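Local coordinates for metal-dependent hydrolase (Lactobacillus plantarum, PDB 2F6K), which probably acts as a metal-dependent decarboxylase of the amidohydrolase superfamily, resembling aminocarboxymuconate-semialdehyde decarboxylase, with a manganese ion bound in its TIM barrel, at residues Ser55-His60 with Ile267-Leu272; Asp79-Ala84 with Leu91-Ser96; Ile212-Ile217 with Val227-Val232; Ala281-Asp286 with Ala295-Asn300. All blocks are in the same frame, centred on the assembly; numbering follows the deposited sequence.

Contact 1 (Ser55-His60 with Ile267-Leu272)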
loop_
_atom_site.group_PDB
_atom_site.type_symbol
_atom_site.label_atom_id
_atom_site.label_comp_id
_atom_site.label_asym_id
_atom_site.label_seq_id
_atom_site.Cartn_x
_atom_site.Cartn_y
_atom_site.Cartn_z
ATOM N N SER A 55 -10.376 5.175 -28.718
ATOM C CA SER A 55 -9.543 4.348 -27.859
ATOM C C SER A 55 -10.332 3.960 -26.616
ATOM O O SER A 55 -11.263 4.662 -26.211
ATOM C CB SER A 55 -8.279 5.098 -27.433
ATOM O OG SER A 55 -8.582 6.087 -26.469
ATOM N N LEU A 56 -9.959 2.838 -26.017
ATOM C CA LEU A 56 -10.621 2.360 -24.811
ATOM C C LEU A 56 -10.008 3.119 -23.635
ATOM O O LEU A 56 -8.783 3.224 -23.525
ATOM C CB LEU A 56 -10.394 0.854 -24.659
ATOM C CG LEU A 56 -11.206 0.085 -23.618
ATOM C CD1 LEU A 56 -12.679 0.078 -24.012
ATOM C CD2 LEU A 56 -10.685 -1.334 -23.522
ATOM N N SER A 57 -10.862 3.662 -22.773
ATOM C CA SER A 57 -10.410 4.422 -21.604
ATOM C C SER A 57 -10.078 3.493 -20.433
ATOM O O SER A 57 -10.093 2.271 -20.574
ATOM C CB SER A 57 -11.503 5.410 -21.179
ATOM O OG SER A 57 -11.100 6.195 -20.066
ATOM N N SER A 58 -9.772 4.070 -19.276
ATOM C CA SER A 58 -9.472 3.260 -18.108
ATOM C C SER A 58 -10.773 3.140 -17.332
ATOM O O SER A 58 -11.687 3.935 -17.535
ATOM C CB SER A 58 -8.401 3.927 -17.240
ATOM O OG SER A 58 -8.882 5.111 -16.635
ATOM N N PRO A 59 -10.870 2.162 -16.417
ATOM C CA PRO A 59 -9.855 1.167 -16.038
ATOM C C PRO A 59 -9.508 0.194 -17.158
ATOM O O PRO A 59 -10.360 -0.150 -17.970
ATOM C CB PRO A 59 -10.501 0.433 -14.856
ATOM C CG PRO A 59 -11.569 1.381 -14.371
ATOM C CD PRO A 59 -12.106 1.956 -15.646
ATOM N N HIS A 60 -8.254 -0.246 -17.184
ATOM C CA HIS A 60 -7.786 -1.205 -18.180
ATOM C C HIS A 60 -8.530 -2.507 -17.882
ATOM O O HIS A 60 -8.999 -2.703 -16.760
ATOM C CB HIS A 60 -6.275 -1.419 -18.043
ATOM C CG HIS A 60 -5.695 -2.311 -19.094
ATOM N ND1 HIS A 60 -4.964 -3.441 -18.791
ATOM C CD2 HIS A 60 -5.757 -2.253 -20.446
ATOM C CE1 HIS A 60 -4.606 -4.044 -19.913
ATOM N NE2 HIS A 60 -5.076 -3.344 -20.931
ATOM N N ILE A 267 -14.286 12.831 -24.583
ATOM C CA ILE A 267 -15.686 12.454 -24.419
ATOM C C ILE A 267 -15.697 10.928 -24.470
ATOM O O ILE A 267 -14.820 10.326 -25.087
ATOM C CB ILE A 267 -16.577 12.975 -25.571
ATOM C CG1 ILE A 267 -16.089 12.395 -26.904
ATOM C CG2 ILE A 267 -16.573 14.490 -25.602
ATOM C CD1 ILE A 267 -17.053 12.599 -28.062
ATOM N N PRO A 268 -16.703 10.284 -23.852
ATOM C CA PRO A 268 -17.797 10.927 -23.127
ATOM C C PRO A 268 -17.558 11.011 -21.621
ATOM O O PRO A 268 -18.466 11.358 -20.864
ATOM C CB PRO A 268 -18.984 10.044 -23.480
ATOM C CG PRO A 268 -18.374 8.687 -23.435
ATOM C CD PRO A 268 -17.033 8.874 -24.137
ATOM N N TYR A 269 -16.342 10.704 -21.182
ATOM C CA TYR A 269 -16.038 10.758 -19.758
ATOM C C TYR A 269 -16.138 12.189 -19.270
ATOM O O TYR A 269 -16.607 12.441 -18.160
ATOM C CB TYR A 269 -14.670 10.142 -19.487
ATOM C CG TYR A 269 -14.709 8.644 -19.684
ATOM C CD1 TYR A 269 -14.883 7.778 -18.600
ATOM C CD2 TYR A 269 -14.645 8.091 -20.972
ATOM C CE1 TYR A 269 -14.996 6.394 -18.796
ATOM C CE2 TYR A 269 -14.756 6.720 -21.176
ATOM C CZ TYR A 269 -14.933 5.880 -20.089
ATOM O OH TYR A 269 -15.056 4.533 -20.308
ATOM N N THR A 270 -15.688 13.127 -20.094
ATOM C CA THR A 270 -15.832 14.535 -19.763
ATOM C C THR A 270 -17.193 14.825 -20.405
ATOM O O THR A 270 -17.399 14.511 -21.582
ATOM C CB THR A 270 -14.768 15.416 -20.449
ATOM O OG1 THR A 270 -13.473 15.124 -19.908
ATOM C CG2 THR A 270 -15.092 16.901 -20.243
ATOM N N PRO A 271 -18.145 15.389 -19.638
ATOM C CA PRO A 271 -19.476 15.696 -20.180
ATOM C C PRO A 271 -19.360 16.413 -21.520
ATOM O O PRO A 271 -18.515 17.293 -21.689
ATOM C CB PRO A 271 -20.088 16.595 -19.109
ATOM C CG PRO A 271 -19.477 16.088 -17.855
ATOM C CD PRO A 271 -18.023 15.859 -18.247
ATOM N N LEU A 272 -20.209 16.047 -22.469
ATOM C CA LEU A 272 -20.162 16.676 -23.776
ATOM C C LEU A 272 -20.180 18.211 -23.754
ATOM O O LEU A 272 -19.444 18.846 -24.512
ATOM C CB LEU A 272 -21.295 16.139 -24.647
ATOM C CG LEU A 272 -20.925 14.909 -25.492
ATOM C CD1 LEU A 272 -20.487 13.755 -24.588
ATOM C CD2 LEU A 272 -22.123 14.511 -26.368
HETATM O O HOH W 1 -13.774 3.668 -22.871
#
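Ser57 and Tyr269 come closest along the backbone, with their CA atoms 8.7 Å apart, so the two loops are joined through side chains and a water. These are active-site loops of a TIM barrel. One follows strand 49-55 and the other follows strand 261-262, directly after the manganese ligand Asp266. Both contain a cis-proline, Pro59 in one and Pro268 in the other.

Ser57 lies against the tyrosine ring with CB and OG. Its OG is anti to the backbone N (chi1 -179°), which sets the hydroxyl over the middle of one ring face, 3.8 Å above the plane. CB touches the phenol end of the ring, 3.5 Å from Tyr269 CE2. Ser58 adds a looser contact through its carbonyl, with Ser58 O 4.3 Å from Tyr269 CE1. The hydroxyl of Ser58 turns elsewhere and bonds to Pro155 O.

The metal is near. The side chain of Ser57 is about 4 Å from the manganese ion. Tyr269 also meets the ring of the metal ligand His9, with the two planes almost perpendicular. His9 ND1 in turn bonds to Ser55 O, so the loop at 55-60 supplies a second-shell contact that helps position a first-shell ligand. The contact thus probably forms part of the pocket wall beside the metal.

A water closes the polar side of the pair. It accepts from Ser57 N at 2.9 Å and lies 3.0 Å from Tyr269 OH, linking a loop amide to the phenol.

Contact 2 (Asp79-Ala84 with Leu91-Ser96)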
loop_
_atom_site.group_PDB
_atom_site.type_symbol
_atom_site.label_atom_id
_atom_site.label_comp_id
_atom_site.label_asym_id
_atom_site.label_seq_id
_atom_site.Cartn_x
_atom_site.Cartn_y
_atom_site.Cartn_z
ATOM N N ASP A 79 -14.675 -4.084 -32.151
ATOM C CA ASP A 79 -15.594 -2.950 -32.185
ATOM C C ASP A 79 -14.908 -1.758 -32.847
ATOM O O ASP A 79 -15.487 -1.083 -33.700
ATOM C CB ASP A 79 -16.023 -2.570 -30.764
ATOM C CG ASP A 79 -17.152 -3.435 -30.235
ATOM O OD1 ASP A 79 -17.262 -4.613 -30.644
ATOM O OD2 ASP A 79 -17.925 -2.933 -29.390
ATOM N N GLY A 80 -13.668 -1.499 -32.448
ATOM C CA GLY A 80 -12.937 -0.390 -33.029
ATOM C C GLY A 80 -12.770 -0.573 -34.527
ATOM O O GLY A 80 -12.961 0.366 -35.306
ATOM N N LYS A 81 -12.415 -1.791 -34.927
ATOM C CA LYS A 81 -12.225 -2.115 -36.334
ATOM C C LYS A 81 -13.545 -1.980 -37.092
ATOM O O LYS A 81 -13.603 -1.365 -38.162
ATOM C CB LYS A 81 -11.682 -3.537 -36.464
ATOM C CG LYS A 81 -11.607 -4.046 -37.888
ATOM C CD LYS A 81 -11.098 -5.485 -37.921
ATOM C CE LYS A 81 -10.980 -6.023 -39.349
ATOM N NZ LYS A 81 -10.452 -7.427 -39.380
ATOM N N SER A 82 -14.603 -2.546 -36.519
ATOM C CA SER A 82 -15.931 -2.498 -37.126
ATOM C C SER A 82 -16.440 -1.068 -37.318
ATOM O O SER A 82 -17.177 -0.794 -38.268
ATOM C CB SER A 82 -16.926 -3.294 -36.279
ATOM O OG SER A 82 -18.238 -3.184 -36.802
ATOM N N LEU A 83 -16.052 -0.166 -36.417
ATOM C CA LEU A 83 -16.459 1.229 -36.513
ATOM C C LEU A 83 -15.665 1.929 -37.621
ATOM O O LEU A 83 -16.198 2.769 -38.351
ATOM C CB LEU A 83 -16.235 1.944 -35.174
ATOM C CG LEU A 83 -17.242 1.658 -34.051
ATOM C CD1 LEU A 83 -16.695 2.163 -32.719
ATOM C CD2 LEU A 83 -18.585 2.323 -34.365
ATOM N N ALA A 84 -14.391 1.580 -37.753
ATOM C CA ALA A 84 -13.564 2.189 -38.782
ATOM C C ALA A 84 -14.065 1.753 -40.166
ATOM O O ALA A 84 -13.995 2.513 -41.137
ATOM C CB ALA A 84 -12.105 1.796 -38.583
ATOM N N LEU A 91 -14.435 7.780 -38.212
ATOM C CA LEU A 91 -13.812 7.052 -37.118
ATOM C C LEU A 91 -12.655 6.107 -37.405
ATOM O O LEU A 91 -12.685 5.314 -38.344
ATOM C CB LEU A 91 -14.885 6.258 -36.384
ATOM C CG LEU A 91 -16.149 7.008 -35.980
ATOM C CD1 LEU A 91 -17.131 6.036 -35.353
ATOM C CD2 LEU A 91 -15.790 8.114 -35.012
ATOM N N GLY A 92 -11.650 6.192 -36.544
ATOM C CA GLY A 92 -10.488 5.327 -36.612
ATOM C C GLY A 92 -10.325 4.797 -35.193
ATOM O O GLY A 92 -11.126 5.123 -34.309
ATOM N N TYR A 93 -9.307 3.983 -34.943
ATOM C CA TYR A 93 -9.134 3.478 -33.594
ATOM C C TYR A 93 -7.734 3.013 -33.268
ATOM O O TYR A 93 -6.948 2.660 -34.156
ATOM C CB TYR A 93 -10.095 2.320 -33.325
ATOM C CG TYR A 93 -9.631 0.981 -33.863
ATOM C CD1 TYR A 93 -9.593 0.725 -35.240
ATOM C CD2 TYR A 93 -9.247 -0.042 -32.994
ATOM C CE1 TYR A 93 -9.192 -0.525 -35.735
ATOM C CE2 TYR A 93 -8.846 -1.288 -33.476
ATOM C CZ TYR A 93 -8.823 -1.525 -34.845
ATOM O OH TYR A 93 -8.449 -2.767 -35.312
ATOM N N LEU A 94 -7.449 3.025 -31.969
ATOM C CA LEU A 94 -6.191 2.559 -31.415
ATOM C C LEU A 94 -6.543 1.252 -30.701
ATOM O O LEU A 94 -7.507 1.189 -29.934
ATOM C CB LEU A 94 -5.643 3.569 -30.409
ATOM C CG LEU A 94 -5.161 4.901 -30.974
ATOM C CD1 LEU A 94 -4.737 5.803 -29.822
ATOM C CD2 LEU A 94 -4.005 4.663 -31.945
ATOM N N ALA A 95 -5.768 0.207 -30.949
ATOM C CA ALA A 95 -6.040 -1.076 -30.329
ATOM C C ALA A 95 -5.561 -1.161 -28.880
ATOM O O ALA A 95 -4.550 -0.554 -28.509
ATOM C CB ALA A 95 -5.400 -2.180 -31.142
ATOM N N SER A 96 -6.293 -1.915 -28.061
ATOM C CA SER A 96 -5.906 -2.119 -26.670
ATOM C C SER A 96 -5.040 -3.380 -26.654
ATOM O O SER A 96 -5.083 -4.171 -27.596
ATOM C CB SER A 96 -7.137 -2.314 -25.778
ATOM O OG SER A 96 -7.856 -1.104 -25.635
#
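The Tyr93 ring lies with one face flat on the helix backbone at Gly80 and Lys81. Lys81 N sits over the ring centre, 3.5 Å above the plane. Gly80 C is at 3.4 Å, displaced toward the rim on that same face. Gly80 CA makes a CH-pi contact, 4.0 Å from the ring centroid and 24° off the normal. Ala84 CB approaches the ring obliquely, and Lys81 CB reaches the phenol oxygen.

This is the packing of helix 66-86 on strand 91-95 in a beta-alpha-beta unit of the barrel. The axes of 79-84 and 91-95 approach to 6.9 Å and run nearly antiparallel, at 158°. Such closeness goes with the glycine: Gly80 has no side chain, and the ring occupies the space where one would point.

Toward the start of the strand, Leu91 takes over. Its CD1 meets Leu83 CD2 at 4.1 Å, while Leu91 O receives a CA-H...O contact from Ala84 CA at 3.3 Å. Leu83 and Leu91 continue into a larger apolar layer with Leu54 of strand 49-55.

The polar ends are settled outside the pair. Tyr93 OH bonds to Asp116 O, and Lys81 NZ forms a salt bridge with Asp116 OD1. One aspartate thus ties down both the ring and the lysine. The contact itself rests on dispersion and weak C-H interactions, while the phenol and the ammonium group find their partner in Asp116.

Contact 3 (Ile212-Ile217 with Val227-Val232)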
loop_
_atom_site.group_PDB
_atom_site.type_symbol
_atom_site.label_atom_id
_atom_site.label_comp_id
_atom_site.label_asym_id
_atom_site.label_seq_id
_atom_site.Cartn_x
_atom_site.Cartn_y
_atom_site.Cartn_z
ATOM N N ILE A 212 6.124 20.763 -14.748
ATOM C CA ILE A 212 6.786 21.226 -13.532
ATOM C C ILE A 212 7.925 20.340 -12.996
ATOM O O ILE A 212 8.918 20.858 -12.484
ATOM C CB ILE A 212 5.759 21.434 -12.402
ATOM C CG1 ILE A 212 4.857 22.623 -12.751
ATOM C CG2 ILE A 212 6.475 21.640 -11.061
ATOM C CD1 ILE A 212 3.811 22.943 -11.682
ATOM N N VAL A 213 7.801 19.019 -13.100
ATOM C CA VAL A 213 8.860 18.151 -12.574
ATOM C C VAL A 213 10.120 18.052 -13.424
ATOM O O VAL A 213 11.214 17.851 -12.891
ATOM C CB VAL A 213 8.363 16.706 -12.318
ATOM C CG1 VAL A 213 7.522 16.673 -11.080
ATOM C CG2 VAL A 213 7.575 16.193 -13.514
ATOM N N ASP A 214 9.970 18.190 -14.736
ATOM C CA ASP A 214 11.122 18.092 -15.629
ATOM C C ASP A 214 12.339 18.852 -15.114
ATOM O O ASP A 214 13.425 18.285 -14.998
ATOM C CB ASP A 214 10.758 18.571 -17.044
ATOM C CG ASP A 214 9.938 17.544 -17.816
ATOM O OD1 ASP A 214 9.674 16.457 -17.255
ATOM O OD2 ASP A 214 9.560 17.820 -18.978
ATOM N N ASP A 215 12.155 20.118 -14.771
ATOM C CA ASP A 215 13.259 20.936 -14.294
ATOM C C ASP A 215 13.837 20.451 -12.988
ATOM O O ASP A 215 14.998 20.711 -12.679
ATOM C CB ASP A 215 12.796 22.380 -14.155
ATOM C CG ASP A 215 12.404 22.978 -15.484
ATOM O OD1 ASP A 215 11.409 23.728 -15.531
ATOM O OD2 ASP A 215 13.096 22.695 -16.491
ATOM N N ARG A 216 13.030 19.727 -12.229
ATOM C CA ARG A 216 13.464 19.222 -10.939
ATOM C C ARG A 216 14.278 17.939 -11.063
ATOM O O ARG A 216 15.229 17.721 -10.313
ATOM C CB ARG A 216 12.237 18.976 -10.056
ATOM C CG ARG A 216 12.528 18.777 -8.579
ATOM C CD ARG A 216 11.224 18.476 -7.838
ATOM N NE ARG A 216 11.425 18.231 -6.414
ATOM C CZ ARG A 216 11.786 19.164 -5.541
ATOM N NH1 ARG A 216 11.982 20.411 -5.944
ATOM N NH2 ARG A 216 11.959 18.848 -4.264
ATOM N N ILE A 217 13.906 17.092 -12.015
ATOM C CA ILE A 217 14.596 15.821 -12.207
ATOM C C ILE A 217 15.656 15.859 -13.304
ATOM O O ILE A 217 16.448 14.922 -13.444
ATOM C CB ILE A 217 13.592 14.713 -12.553
ATOM C CG1 ILE A 217 12.996 14.966 -13.943
ATOM C CG2 ILE A 217 12.491 14.683 -11.506
ATOM C CD1 ILE A 217 12.036 13.893 -14.408
ATOM N N VAL A 227 19.981 10.385 -19.595
ATOM C CA VAL A 227 18.948 10.894 -20.496
ATOM C C VAL A 227 18.736 12.407 -20.334
ATOM O O VAL A 227 18.798 12.945 -19.226
ATOM C CB VAL A 227 17.601 10.161 -20.245
ATOM C CG1 VAL A 227 16.513 10.704 -21.150
ATOM C CG2 VAL A 227 17.770 8.680 -20.506
ATOM N N ASP A 228 18.508 13.095 -21.449
ATOM C CA ASP A 228 18.265 14.535 -21.412
ATOM C C ASP A 228 16.748 14.685 -21.511
ATOM O O ASP A 228 16.174 14.550 -22.589
ATOM C CB ASP A 228 18.949 15.222 -22.597
ATOM C CG ASP A 228 18.847 16.736 -22.533
ATOM O OD1 ASP A 228 17.733 17.253 -22.281
ATOM O OD2 ASP A 228 19.883 17.408 -22.745
ATOM N N VAL A 229 16.100 14.953 -20.384
ATOM C CA VAL A 229 14.649 15.064 -20.356
ATOM C C VAL A 229 14.101 16.072 -21.369
ATOM O O VAL A 229 13.036 15.858 -21.959
ATOM C CB VAL A 229 14.156 15.387 -18.904
ATOM C CG1 VAL A 229 14.596 16.783 -18.477
ATOM C CG2 VAL A 229 12.649 15.219 -18.818
ATOM N N TYR A 230 14.840 17.155 -21.588
ATOM C CA TYR A 230 14.421 18.183 -22.537
ATOM C C TYR A 230 14.413 17.678 -23.972
ATOM O O TYR A 230 13.586 18.121 -24.768
ATOM C CB TYR A 230 15.318 19.408 -22.416
ATOM C CG TYR A 230 15.315 19.955 -21.017
ATOM C CD1 TYR A 230 14.147 20.485 -20.455
ATOM C CD2 TYR A 230 16.472 19.921 -20.233
ATOM C CE1 TYR A 230 14.134 20.972 -19.146
ATOM C CE2 TYR A 230 16.471 20.402 -18.931
ATOM C CZ TYR A 230 15.300 20.929 -18.390
ATOM O OH TYR A 230 15.308 21.414 -17.097
ATOM N N ASP A 231 15.325 16.771 -24.319
ATOM C CA ASP A 231 15.327 16.220 -25.675
ATOM C C ASP A 231 14.120 15.299 -25.817
ATOM O O ASP A 231 13.455 15.283 -26.856
ATOM C CB ASP A 231 16.602 15.424 -25.966
ATOM C CG ASP A 231 17.813 16.309 -26.133
ATOM O OD1 ASP A 231 17.666 17.415 -26.711
ATOM O OD2 ASP A 231 18.912 15.892 -25.699
ATOM N N VAL A 232 13.837 14.537 -24.764
ATOM C CA VAL A 232 12.705 13.620 -24.782
ATOM C C VAL A 232 11.382 14.384 -24.938
ATOM O O VAL A 232 10.473 13.941 -25.649
ATOM C CB VAL A 232 12.663 12.763 -23.496
ATOM C CG1 VAL A 232 11.505 11.784 -23.560
ATOM C CG2 VAL A 232 13.975 12.010 -23.332
#
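Val229, Tyr230 and Asp214 bury the most surface here. Val229 points its side chain at helix 210-225. Its CG2, anti to the backbone N, touches the carboxylate of Asp214, with OD1 at 3.6 Å. A methyl group thus rests against an acid that is buried. The other methyl, Val229 CG1, lies over the centre of the Tyr230 ring, 3.9 Å above its plane, and helps fix how the ring is turned.

Tyr230 reaches across to the next residue of the helix. Its OH donates to Asp215 OD2 at 2.6 Å. The oxygen lies at the ring edge, near its plane, and uses its anti lone pair. Carboxylate and ring planes are 37° apart. The same OD2 forms a salt bridge with Arg247 of the second subunit, which probably favours the charged form of the aspartate.

Asp228 N-caps the second helix: its OD1 accepts from Asp231 N at 3.2 Å, from above the carboxylate plane.

The pair joins helix 210-225 to the short helix 229-235, which leads to strand 237-239. Helix 171-189 packs on both through Ile185 and Phe184, and the second subunit lies against helix 210-225 and also reaches Tyr230.

Contact 4 (Ala281-Asp286 with Ala295-Asn300)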
loop_
_atom_site.group_PDB
_atom_site.type_symbol
_atom_site.label_atom_id
_atom_site.label_comp_id
_atom_site.label_asym_id
_atom_site.label_seq_id
_atom_site.Cartn_x
_atom_site.Cartn_y
_atom_site.Cartn_z
ATOM N N ALA A 281 -12.709 27.166 -25.889
ATOM C CA ALA A 281 -11.701 27.959 -25.199
ATOM C C ALA A 281 -10.366 27.920 -25.944
ATOM O O ALA A 281 -9.650 28.919 -26.008
ATOM C CB ALA A 281 -11.519 27.441 -23.788
ATOM N N LEU A 282 -10.022 26.764 -26.500
ATOM C CA LEU A 282 -8.773 26.646 -27.237
ATOM C C LEU A 282 -8.864 27.483 -28.506
ATOM O O LEU A 282 -7.873 28.041 -28.977
ATOM C CB LEU A 282 -8.511 25.190 -27.612
ATOM C CG LEU A 282 -7.833 24.298 -26.576
ATOM C CD1 LEU A 282 -7.995 22.857 -26.991
ATOM C CD2 LEU A 282 -6.360 24.669 -26.449
ATOM N N ALA A 283 -10.073 27.569 -29.045
ATOM C CA ALA A 283 -10.311 28.312 -30.269
ATOM C C ALA A 283 -10.258 29.829 -30.094
ATOM O O ALA A 283 -9.780 30.542 -30.982
ATOM C CB ALA A 283 -11.659 27.901 -30.859
ATOM N N THR A 284 -10.720 30.316 -28.943
ATOM C CA THR A 284 -10.773 31.755 -28.696
ATOM C C THR A 284 -9.724 32.343 -27.765
ATOM O O THR A 284 -9.677 33.558 -27.592
ATOM C CB THR A 284 -12.160 32.158 -28.133
ATOM O OG1 THR A 284 -12.287 31.685 -26.786
ATOM C CG2 THR A 284 -13.278 31.545 -28.967
ATOM N N THR A 285 -8.883 31.505 -27.170
ATOM C CA THR A 285 -7.868 31.997 -26.245
ATOM C C THR A 285 -6.830 32.933 -26.880
ATOM O O THR A 285 -6.500 32.809 -28.057
ATOM C CB THR A 285 -7.126 30.823 -25.581
ATOM O OG1 THR A 285 -6.183 31.327 -24.627
ATOM C CG2 THR A 285 -6.392 29.982 -26.642
ATOM N N ASP A 286 -6.323 33.865 -26.079
ATOM C CA ASP A 286 -5.314 34.832 -26.511
ATOM C C ASP A 286 -3.934 34.253 -26.250
ATOM O O ASP A 286 -2.921 34.911 -26.502
ATOM C CB ASP A 286 -5.408 36.127 -25.694
ATOM C CG ASP A 286 -6.592 36.975 -26.063
ATOM O OD1 ASP A 286 -6.861 37.948 -25.324
ATOM O OD2 ASP A 286 -7.244 36.683 -27.090
ATOM N N ALA A 295 -2.556 24.096 -35.869
ATOM C CA ALA A 295 -1.666 22.941 -35.717
ATOM C C ALA A 295 -2.224 21.939 -34.717
ATOM O O ALA A 295 -2.281 20.736 -34.985
ATOM C CB ALA A 295 -0.285 23.400 -35.263
ATOM N N ILE A 296 -2.635 22.457 -33.567
ATOM C CA ILE A 296 -3.183 21.646 -32.495
ATOM C C ILE A 296 -4.484 20.961 -32.885
ATOM O O ILE A 296 -4.690 19.791 -32.581
ATOM C CB ILE A 296 -3.420 22.508 -31.241
ATOM C CG1 ILE A 296 -2.077 22.983 -30.688
ATOM C CG2 ILE A 296 -4.186 21.711 -30.191
ATOM C CD1 ILE A 296 -2.196 23.855 -29.469
ATOM N N PHE A 297 -5.351 21.689 -33.573
ATOM C CA PHE A 297 -6.638 21.149 -33.992
ATOM C C PHE A 297 -6.612 20.202 -35.187
ATOM O O PHE A 297 -7.439 19.290 -35.273
ATOM C CB PHE A 297 -7.595 22.295 -34.331
ATOM C CG PHE A 297 -8.287 22.884 -33.142
ATOM C CD1 PHE A 297 -8.389 24.269 -33.003
ATOM C CD2 PHE A 297 -8.864 22.062 -32.178
ATOM C CE1 PHE A 297 -9.054 24.829 -31.921
ATOM C CE2 PHE A 297 -9.533 22.610 -31.086
ATOM C CZ PHE A 297 -9.628 23.999 -30.957
ATOM N N TYR A 298 -5.679 20.407 -36.112
ATOM C CA TYR A 298 -5.668 19.578 -37.312
ATOM C C TYR A 298 -4.307 19.190 -37.906
ATOM O O TYR A 298 -3.980 18.006 -38.004
ATOM C CB TYR A 298 -6.513 20.282 -38.389
ATOM C CG TYR A 298 -6.777 19.459 -39.621
ATOM C CD1 TYR A 298 -7.823 18.550 -39.657
ATOM C CD2 TYR A 298 -5.959 19.568 -40.749
ATOM C CE1 TYR A 298 -8.052 17.767 -40.783
ATOM C CE2 TYR A 298 -6.181 18.789 -41.877
ATOM C CZ TYR A 298 -7.226 17.892 -41.887
ATOM O OH TYR A 298 -7.453 17.108 -42.995
ATOM N N ASP A 299 -3.518 20.179 -38.304
ATOM C CA ASP A 299 -2.227 19.904 -38.932
ATOM C C ASP A 299 -1.346 18.842 -38.269
ATOM O O ASP A 299 -0.910 17.902 -38.929
ATOM C CB ASP A 299 -1.435 21.205 -39.111
ATOM C CG ASP A 299 -2.168 22.225 -39.991
ATOM O OD1 ASP A 299 -3.015 21.817 -40.818
ATOM O OD2 ASP A 299 -1.889 23.437 -39.863
ATOM N N ASN A 300 -1.077 18.978 -36.976
ATOM C CA ASN A 300 -0.231 18.006 -36.304
ATOM C C ASN A 300 -0.764 16.579 -36.403
ATOM O O ASN A 300 -0.013 15.662 -36.745
ATOM C CB ASN A 300 -0.016 18.411 -34.848
ATOM C CG ASN A 300 0.744 19.717 -34.732
ATOM O OD1 ASN A 300 1.390 20.144 -35.688
ATOM N ND2 ASN A 300 0.682 20.353 -33.566
#
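Phe297 and Leu282 have similar first torsions (chi1 -83° and -85°), which place each CG beside its backbone N; a chi2 of 135° then sets how the phenylalanine ring is turned as it reaches the neighbouring helix. The two helices, 272-284 and 290-306, follow the last strand of the TIM barrel, 261-262, and close the chain.

The ring enters by its outer end. Phe297 CZ meets Leu282 CB at 3.7 Å, approached obliquely. Next to it, Phe297 CE1 lies 4.1 Å from Ala283 CA, which sits at the ring edge, near the plane. Ala283 CB is 4.2 Å from the same CE1. The small alanine lets the ring edge come up to the helix backbone. The contact is purely apolar, and its two main partners, Leu282 and Phe297, are buried.

Phe297 is also held from the barrel side. Tyr263 meets its ring edge-to-face, Lys3 of strand 3-9 touches its side chain, and its backbone is hydrogen-bonded to Ile4. The residue therefore connects helix 272-284 to the first strand and to the end of the last one, where the barrel closes. Lys293 NZ bonds to the carbonyls of Ala283 and Thr285 and ties the end of helix 272-284 to helix 290-306.

The second helix is irregular just here. It widens into a pi-type turn over 295-299, and Asn300 N donates to Ala295 O, five residues back, at 2.9 Å.

Overall arrangement
All four contacts belong to one TIM barrel. Contact 1 joins residues 207 apart in sequence and brings the loops after the second and eighth strands together near the manganese. Contacts 2 and 3 are local and follow in that order inside the loop it closes. Contact 4 comes last along the chain. Contacts 1 and 2 touch, with Leu56 CB 3.4 Å from Ser96 OG, and their centres are 15 Å apart. Contact 3 lies across the chain's centre from both, about 29 and 34 Å away between centres, at a subunit interface. The centre of contact 4 is about 21 Å from that of contact 1. Contact 2 packs an outer helix on a strand, contacts 3 and 4 pack outer helices together, and contact 1 lies at the metal pocket.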